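Local coordinates for protein taurine:2-oxoglutarate aminotransferase (Bifidobacterium kashiwanohense PV20-2, PDB 6JIX) that probably transfers the amino group of taurine to 2-oxoglutarate, using pyridoxal 5'-phosphate as cofactor in the manner of class-III aminotransferases, at residues K341-E344 with G345-K348; K348-L351 with E352-E356; V439-W442 with V443-L447. All coordinates share one frame; numbering follows the deposited sequence.

Contact 1: residues K341-E344 with G345-K348; sequences KEME and GILK
M343 and I346 meet through both backbone and side chain: M343 O accepts from I346 N at 3.0 Å and from L347 N, also at 3.0 Å. One oxygen thus serves both an i,i+3 and an i,i+4 donor. On the same flank the methyl CE of M343 lies 4.3 Å from CD1 of I346, a light apolar touch. One step on, K348 N bonds E344 O at 2.9 Å. E344 itself stretches out with CG anti to the backbone N (chi1 176°), and its OE2 is reached by K341 NZ at 2.8 Å from above the carboxylate plane. This i,i+3 salt bridge shares the carboxylate with G368, whose N-H holds OE1, so both oxygens are gripped. K348 instead sends its amine to E352. As a worked case of an amphipathic helix, helix 336-357 here divides its surface: K341, E342 and G345 lie on the exposed side, one flank meets helix 426-447, where M343 and I346 rest on L429, and another meets strand 361-367, where E344, L347 and K348 lean on I367 and C366.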
# COMPACT_ATOMS: atom_id res chain seq x y z
N LYS A 341 18.64 23.63 -6.74
CA LYS A 341 18.51 24.91 -7.43
C LYS A 341 19.72 25.19 -8.33
O LYS A 341 19.56 25.58 -9.50
CB LYS A 341 18.34 26.06 -6.43
CG LYS A 341 17.63 27.29 -7.02
CD LYS A 341 16.12 27.03 -7.19
CE LYS A 341 15.37 28.20 -7.87
NZ LYS A 341 15.90 28.61 -9.21
N GLU A 342 20.93 24.95 -7.82
CA GLU A 342 22.11 25.20 -8.63
C GLU A 342 22.22 24.22 -9.80
O GLU A 342 22.69 24.58 -10.88
CB GLU A 342 23.35 25.19 -7.74
CG GLU A 342 24.63 24.78 -8.43
CD GLU A 342 25.76 24.59 -7.44
OE1 GLU A 342 25.54 24.92 -6.25
OE2 GLU A 342 26.86 24.13 -7.85
N MET A 343 21.83 22.95 -9.60
CA MET A 343 21.77 22.07 -10.76
C MET A 343 20.65 22.46 -11.71
O MET A 343 20.74 22.19 -12.92
CB MET A 343 21.60 20.61 -10.34
CG MET A 343 22.75 20.06 -9.53
SD MET A 343 24.37 20.08 -10.34
CE MET A 343 25.02 21.65 -9.74
N GLU A 344 19.59 23.11 -11.21
CA GLU A 344 18.57 23.62 -12.11
C GLU A 344 19.20 24.57 -13.12
O GLU A 344 18.83 24.57 -14.30
CB GLU A 344 17.46 24.34 -11.34
CG GLU A 344 16.42 24.99 -12.26
CD GLU A 344 15.43 25.87 -11.52
OE1 GLU A 344 14.48 25.34 -10.92
OE2 GLU A 344 15.60 27.11 -11.53
N GLY A 345 20.18 25.35 -12.66
CA GLY A 345 20.91 26.30 -13.49
C GLY A 345 21.70 25.67 -14.60
O GLY A 345 22.19 26.39 -15.48
N ILE A 346 21.91 24.36 -14.56
CA ILE A 346 22.51 23.62 -15.65
C ILE A 346 21.45 22.99 -16.54
O ILE A 346 21.50 23.12 -17.76
CB ILE A 346 23.47 22.54 -15.11
CG1 ILE A 346 24.53 23.15 -14.19
CG2 ILE A 346 24.09 21.76 -16.24
CD1 ILE A 346 25.64 22.20 -13.91
N LEU A 347 20.46 22.34 -15.92
CA LEU A 347 19.52 21.53 -16.69
C LEU A 347 18.54 22.41 -17.47
O LEU A 347 18.33 22.19 -18.67
CB LEU A 347 18.79 20.56 -15.74
CG LEU A 347 17.65 19.72 -16.31
CD1 LEU A 347 18.19 18.63 -17.21
CD2 LEU A 347 16.84 19.12 -15.19
N LYS A 348 17.97 23.43 -16.82
CA LYS A 348 16.99 24.29 -17.49
C LYS A 348 17.54 24.91 -18.77
O LYS A 348 16.93 24.74 -19.84
CB LYS A 348 16.48 25.34 -16.50
CG LYS A 348 15.32 26.15 -17.01
CD LYS A 348 14.63 26.86 -15.87
CE LYS A 348 13.40 27.62 -16.35
NZ LYS A 348 13.71 29.01 -16.79

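Contact 2: residues K348-L351 with E352-E356; sequences KPFL and ESMVE
F350 and M354, one helical turn apart, make the compact side of this contact. The thioether chain of M354 folds back over the phenyl ring: CG sits above the face, 4.2 Å from the centroid and 26° off the normal, and SD follows obliquely at 4.4 Å, a Met-aromatic contact. The terminal CE then reaches the rim atom CE1 of F350 at 3.6 Å. Two successive bends in the methionine (chi2 -66°, chi3 102°) let its chain trail across the ring instead of running past it. Helix 426-447 packs against this pair, L433 and L436 touching F350, D437 and L440 touching M354. Round the helix, L351 and V355 face the sheet through A364 of strand 361-367, L351 also meeting L373.

The solvent side is built differently. Here the long chains of K348 and E352 cross obliquely, and NZ meets OE1 of E352 at 2.9 Å, nearly along the C-O axis. The same two residues are also linked through the backbone, E352 N to K348 O at 2.9 Å. P349 has no N-H to offer the preceding turn, and the helix is kinked there; its carbonyl still accepts from S353 N at 2.9 Å.

The chemistry therefore divides by face: sulfur-aromatic and dispersion contacts hold F350 and M354 together within the helix, and this pair offers the surface on which helix 426-447 packs, while an i,i+4 ion pair, probably weakened by water, staples the more exposed face across the proline kink.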
# COMPACT_ATOMS: atom_id res chain seq x y z
N LYS A 348 17.97 23.43 -16.82
CA LYS A 348 16.99 24.29 -17.49
C LYS A 348 17.54 24.91 -18.77
O LYS A 348 16.93 24.74 -19.84
CB LYS A 348 16.48 25.34 -16.50
CG LYS A 348 15.32 26.15 -17.01
CD LYS A 348 14.63 26.86 -15.87
CE LYS A 348 13.40 27.62 -16.35
NZ LYS A 348 13.71 29.01 -16.79
N PRO A 349 18.66 25.65 -18.74
CA PRO A 349 19.21 26.19 -19.99
C PRO A 349 19.53 25.13 -21.04
O PRO A 349 19.35 25.37 -22.24
CB PRO A 349 20.47 26.92 -19.53
CG PRO A 349 20.25 27.17 -18.06
CD PRO A 349 19.52 25.98 -17.58
N PHE A 350 19.99 23.96 -20.63
CA PHE A 350 20.27 22.93 -21.62
C PHE A 350 18.99 22.50 -22.34
O PHE A 350 18.98 22.35 -23.57
CB PHE A 350 20.95 21.72 -20.99
CG PHE A 350 21.12 20.57 -21.95
CD1 PHE A 350 22.16 20.56 -22.87
CD2 PHE A 350 20.20 19.51 -21.97
CE1 PHE A 350 22.30 19.51 -23.77
CE2 PHE A 350 20.33 18.46 -22.87
CZ PHE A 350 21.38 18.46 -23.78
N LEU A 351 17.91 22.28 -21.58
CA LEU A 351 16.66 21.85 -22.21
C LEU A 351 16.05 22.98 -23.04
O LEU A 351 15.53 22.74 -24.13
CB LEU A 351 15.66 21.38 -21.14
CG LEU A 351 16.01 20.17 -20.27
CD1 LEU A 351 15.12 20.19 -19.04
CD2 LEU A 351 15.89 18.86 -21.03
N GLU A 352 16.10 24.22 -22.53
CA GLU A 352 15.66 25.37 -23.32
C GLU A 352 16.40 25.44 -24.64
O GLU A 352 15.81 25.73 -25.69
CB GLU A 352 15.86 26.65 -22.52
CG GLU A 352 14.77 26.90 -21.50
CD GLU A 352 15.03 28.10 -20.62
OE1 GLU A 352 14.38 28.22 -19.55
OE2 GLU A 352 15.88 28.95 -20.98
N SER A 353 17.71 25.18 -24.62
CA SER A 353 18.51 25.15 -25.83
C SER A 353 18.20 23.94 -26.71
O SER A 353 18.51 23.96 -27.90
CB SER A 353 19.97 25.14 -25.45
OG SER A 353 20.32 23.84 -25.03
N MET A 354 17.61 22.88 -26.15
CA MET A 354 17.13 21.81 -27.00
C MET A 354 15.90 22.24 -27.79
O MET A 354 15.67 21.72 -28.89
CB MET A 354 16.83 20.56 -26.17
CG MET A 354 18.06 19.89 -25.57
SD MET A 354 19.21 19.18 -26.79
CE MET A 354 20.48 20.45 -26.79
N VAL A 355 15.11 23.18 -27.26
CA VAL A 355 13.99 23.75 -28.01
C VAL A 355 14.51 24.50 -29.23
O VAL A 355 14.04 24.28 -30.35
CB VAL A 355 13.12 24.66 -27.12
CG1 VAL A 355 12.03 25.32 -27.97
CG2 VAL A 355 12.50 23.86 -25.97
N GLU A 356 15.48 25.39 -29.03
CA GLU A 356 16.05 26.14 -30.14
C GLU A 356 16.74 25.22 -31.15
O GLU A 356 16.79 25.53 -32.34
CB GLU A 356 17.02 27.21 -29.62

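Contact 3: residues V439-W442 with V443-L447; sequences VLTW and VDENL
W442 lays the six-membered ring of its indole beneath CB of N446, which stands 4.2 Å from the centroid and only 14° off the normal, a CH-pi contact between residues i and i+4. Both belong to helix 426-447, the C-terminal helix of this class-III, fold type I aminotransferase. A chi1 of 174° swings the indole back beside the carbonyl carbon and along the following turn, where it gathers two more apolar partners. V443 CG2 touches its edge in the ring plane, 3.5 Å from CE3, and L447 CD1 approaches obliquely, 3.6 Å from CZ3. On another flank T441 and E445 run side by side, methyl CG2 against carboxylate OE2 at 3.6 Å. D444 sits roughly across the helix from W442: its backbone N gives L440 O a nearly straight bond of 2.8 Å (178°), and its carboxylate reaches across to C360 N and H358 ND1, tying the helix to the connection after helix 336-357. V439 and V443 pack on I398 of helix 395-404, and W442 on Q397. At the end of the segment the backbone converges on one acceptor, V443 O, which takes both N446 N at 3.2 Å and L447 N at 2.9 Å.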
# COMPACT_ATOMS: atom_id res chain seq x y z
N VAL A 439 20.16 11.81 -29.18
CA VAL A 439 18.94 11.07 -29.51
C VAL A 439 17.90 11.98 -30.15
O VAL A 439 17.21 11.58 -31.09
CB VAL A 439 18.37 10.38 -28.26
CG1 VAL A 439 16.93 9.92 -28.54
CG2 VAL A 439 19.25 9.21 -27.83
N LEU A 440 17.79 13.23 -29.66
CA LEU A 440 16.85 14.17 -30.27
C LEU A 440 17.18 14.40 -31.75
O LEU A 440 16.28 14.54 -32.58
CB LEU A 440 16.84 15.48 -29.48
CG LEU A 440 16.38 15.31 -28.02
CD1 LEU A 440 16.29 16.62 -27.27
CD2 LEU A 440 15.05 14.57 -27.96
N THR A 441 18.47 14.43 -32.10
CA THR A 441 18.82 14.52 -33.51
C THR A 441 18.27 13.33 -34.29
O THR A 441 17.69 13.50 -35.36
CB THR A 441 20.34 14.60 -33.68
OG1 THR A 441 20.79 15.92 -33.34
CG2 THR A 441 20.70 14.29 -35.12
N TRP A 442 18.39 12.12 -33.75
CA TRP A 442 17.82 10.97 -34.44
C TRP A 442 16.31 11.11 -34.63
O TRP A 442 15.77 10.75 -35.69
CB TRP A 442 18.15 9.69 -33.68
CG TRP A 442 17.50 8.45 -34.23
CD1 TRP A 442 18.07 7.53 -35.06
CD2 TRP A 442 16.18 7.97 -33.95
NE1 TRP A 442 17.18 6.51 -35.32
CE2 TRP A 442 16.01 6.76 -34.65
CE3 TRP A 442 15.12 8.46 -33.17
CZ2 TRP A 442 14.83 6.03 -34.61
CZ3 TRP A 442 13.94 7.72 -33.13
CH2 TRP A 442 13.81 6.52 -33.85
N VAL A 443 15.61 11.65 -33.63
CA VAL A 443 14.17 11.84 -33.75
C VAL A 443 13.86 12.87 -34.82
O VAL A 443 12.98 12.66 -35.67
CB VAL A 443 13.56 12.25 -32.39
CG1 VAL A 443 12.13 12.70 -32.57
CG2 VAL A 443 13.65 11.09 -31.40
N ASP A 444 14.58 14.00 -34.80
CA ASP A 444 14.50 15.00 -35.87
C ASP A 444 14.49 14.37 -37.26
O ASP A 444 13.66 14.71 -38.11
CB ASP A 444 15.67 15.96 -35.75
CG ASP A 444 15.43 17.05 -34.74
OD1 ASP A 444 14.36 17.02 -34.12
OD2 ASP A 444 16.31 17.92 -34.57
N GLU A 445 15.40 13.44 -37.50
CA GLU A 445 15.62 12.92 -38.84
C GLU A 445 14.80 11.68 -39.15
O GLU A 445 14.80 11.24 -40.31
CB GLU A 445 17.10 12.59 -39.04
CG GLU A 445 18.00 13.80 -38.99
CD GLU A 445 19.44 13.45 -38.68
OE1 GLU A 445 19.72 12.25 -38.42
OE2 GLU A 445 20.30 14.37 -38.70
N ASN A 446 14.10 11.10 -38.17
CA ASN A 446 13.41 9.84 -38.40
C ASN A 446 11.93 9.83 -38.00
O ASN A 446 11.22 8.90 -38.39
CB ASN A 446 14.14 8.70 -37.68
CG ASN A 446 15.41 8.32 -38.40
OD1 ASN A 446 16.51 8.47 -37.87
ND2 ASN A 446 15.26 7.83 -39.64
N LEU A 447 11.46 10.82 -37.25
CA LEU A 447 10.06 10.86 -36.87
C LEU A 447 9.44 12.25 -37.10
O LEU A 447 8.24 12.42 -36.84
CB LEU A 447 9.88 10.42 -35.40
CG LEU A 447 10.59 9.14 -34.92
CD1 LEU A 447 10.57 9.00 -33.39
CD2 LEU A 447 10.05 7.85 -35.57

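How the contacts relate
Contacts 1 and 2 are consecutive turns of helix 336-357, centred 12 Å apart and sharing K348. Contact 3 follows later in the chain, on helix 426-447, after the antiparallel strands 361-367 and 370-376. The two helices lie against each other: contacts 2 and 3, 16 Å apart between centres, touch where M354 SD meets L440 CD1 at 3.9 Å, whereas for contacts 1 and 3 the centres are about 25 Å apart and they do not touch. Together they show how separate local pairings, one to five residues apart, each fix side chains on their own helix, while the two helices pack side by side in the C-terminal part of the chain.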